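PDB 2WDD: sulfur oxidation protein soxB from Thermus thermophilus, which probably hydrolyses the sulfur-sulfur bond of a cysteine S-thiosulfonate in the Sox sulfur oxidation pathway, using a two-manganese site. Local coordinates for residues 90-95 / 410-415. Sequence-based numbering, arbitrary orientation.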
# COMPACT_ATOMS: atom_id res chain seq x y z
N ASP A 90 8.17 -19.33 -3.96
CA ASP A 90 7.34 -20.42 -3.41
C ASP A 90 5.97 -19.98 -2.96
O ASP A 90 5.33 -20.66 -2.15
CB ASP A 90 8.04 -21.11 -2.22
CG ASP A 90 9.48 -21.51 -2.53
OD1 ASP A 90 9.75 -21.97 -3.65
OD2 ASP A 90 10.31 -21.41 -1.61
N PHE A 91 5.49 -18.84 -3.46
CA PHE A 91 4.23 -18.30 -2.95
C PHE A 91 3.04 -19.23 -2.84
O PHE A 91 2.47 -19.37 -1.75
CB PHE A 91 3.84 -16.99 -3.61
CG PHE A 91 2.61 -16.38 -3.00
CD1 PHE A 91 2.69 -15.66 -1.81
CD2 PHE A 91 1.36 -16.59 -3.56
CE1 PHE A 91 1.55 -15.12 -1.22
CE2 PHE A 91 0.22 -16.09 -2.97
CZ PHE A 91 0.31 -15.34 -1.80
N VAL A 92 2.61 -19.81 -3.95
CA VAL A 92 1.42 -20.65 -3.89
C VAL A 92 1.61 -21.80 -2.90
O VAL A 92 0.72 -22.06 -2.08
CB VAL A 92 0.99 -21.15 -5.27
CG1 VAL A 92 -0.17 -22.14 -5.13
CG2 VAL A 92 0.61 -19.98 -6.17
N GLU A 93 2.76 -22.46 -2.97
CA GLU A 93 3.03 -23.57 -2.07
C GLU A 93 2.94 -23.14 -0.61
O GLU A 93 2.31 -23.81 0.21
CB GLU A 93 4.40 -24.19 -2.36
CG GLU A 93 4.52 -24.79 -3.76
CD GLU A 93 5.77 -25.63 -3.94
OE1 GLU A 93 6.02 -26.53 -3.11
OE2 GLU A 93 6.50 -25.40 -4.93
N LEU A 94 3.54 -22.00 -0.29
CA LEU A 94 3.51 -21.50 1.09
C LEU A 94 2.13 -21.00 1.51
O LEU A 94 1.77 -21.10 2.68
CB LEU A 94 4.59 -20.45 1.32
CG LEU A 94 6.00 -21.01 1.11
CD1 LEU A 94 7.06 -19.96 1.46
CD2 LEU A 94 6.20 -22.29 1.94
N ALA A 95 1.35 -20.48 0.56
CA ALA A 95 0.01 -20.03 0.88
C ALA A 95 -0.84 -21.25 1.26
O ALA A 95 -1.67 -21.18 2.18
CB ALA A 95 -0.60 -19.29 -0.33
N ILE A 410 -5.33 -13.90 -5.71
CA ILE A 410 -6.24 -15.04 -5.89
C ILE A 410 -5.43 -16.28 -6.23
O ILE A 410 -4.64 -16.28 -7.17
CB ILE A 410 -7.26 -14.76 -7.01
CG1 ILE A 410 -7.91 -13.39 -6.81
CG2 ILE A 410 -8.32 -15.86 -7.07
CD1 ILE A 410 -8.62 -13.29 -5.51
N LEU A 411 -5.63 -17.36 -5.48
CA LEU A 411 -4.88 -18.58 -5.70
C LEU A 411 -5.48 -19.40 -6.83
O LEU A 411 -6.67 -19.27 -7.15
CB LEU A 411 -4.87 -19.44 -4.44
CG LEU A 411 -4.24 -18.83 -3.18
CD1 LEU A 411 -4.25 -19.89 -2.05
CD2 LEU A 411 -2.82 -18.38 -3.49
N PRO A 412 -4.69 -20.32 -7.40
CA PRO A 412 -5.26 -21.18 -8.44
C PRO A 412 -6.44 -21.96 -7.87
O PRO A 412 -6.36 -22.49 -6.75
CB PRO A 412 -4.11 -22.14 -8.76
CG PRO A 412 -2.87 -21.37 -8.40
CD PRO A 412 -3.25 -20.56 -7.20
N GLY A 413 -7.53 -22.02 -8.62
CA GLY A 413 -8.72 -22.73 -8.21
C GLY A 413 -9.64 -21.95 -7.28
O GLY A 413 -10.72 -22.43 -6.92
N GLN A 414 -9.22 -20.75 -6.90
CA GLN A 414 -10.00 -19.92 -5.99
C GLN A 414 -11.06 -19.10 -6.71
O GLN A 414 -10.83 -18.62 -7.82
CB GLN A 414 -9.08 -19.02 -5.15
CG GLN A 414 -9.84 -18.16 -4.14
CD GLN A 414 -8.93 -17.31 -3.25
OE1 GLN A 414 -7.74 -17.16 -3.51
NE2 GLN A 414 -9.52 -16.74 -2.21
N ALA A 415 -12.22 -18.95 -6.09
CA ALA A 415 -13.29 -18.16 -6.67
C ALA A 415 -13.05 -16.67 -6.42
O ALA A 415 -12.65 -16.27 -5.32
CB ALA A 415 -14.64 -18.58 -6.08
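A single methyl group, CD2 of Leu411, reaches two residues one helical turn apart, Phe91 and Ala95. CD2 of Leu411 lies 3.8 Å from CE2 of Phe91 and meets the ring obliquely. The same CD2 of Leu411 is 4.0 Å from CB of Ala95, and the other methyl of Leu411, CD1, is almost as close to that CB. CG of Phe91 is anti to the backbone N (chi1 -175°), which carries the ring toward the Leu411 side chain; the two side chains cross at about a right angle. One face of the ring also has CB of Ala95 above it, offset toward the rim.

Beside this group, CG1 and CG2 of Val92 both rest 4.0 Å from CD of the Pro412 ring. No hydrogen bond joins the two segments directly. However, the carbonyl O of Pro412 accepts a hydrogen bond from Arg96, the next residue of the helix.

Residues 411-414 form a type II beta turn, closed by Gln414 N to Leu411 O at 3.0 Å. The extended side chain of Gln414 (chi1 -178°) reaches back to the start of the turn. OE1 of Gln414 accepts the N-H of Leu411 at 2.9 Å, nearly straight at 173° and in the carbonyl plane. This bond satisfies the backbone N of a buried residue. Gly413 and Gln414 both face Ser367 in a G1 beta bulge, and Gly413 has the positive phi expected there.

The contact packs the start of helix 91-98 against loop 410-415, which lies within the 5'-nucleotidase C-terminal family region. Tyr45 also touches Leu411, and Tyr84 of helix 81-86 touches Ala95. The direct contact thus rests on shape and apolar burial, while the turn's own bonds and those to Ser367 and Arg96 probably position Leu411 and Pro412.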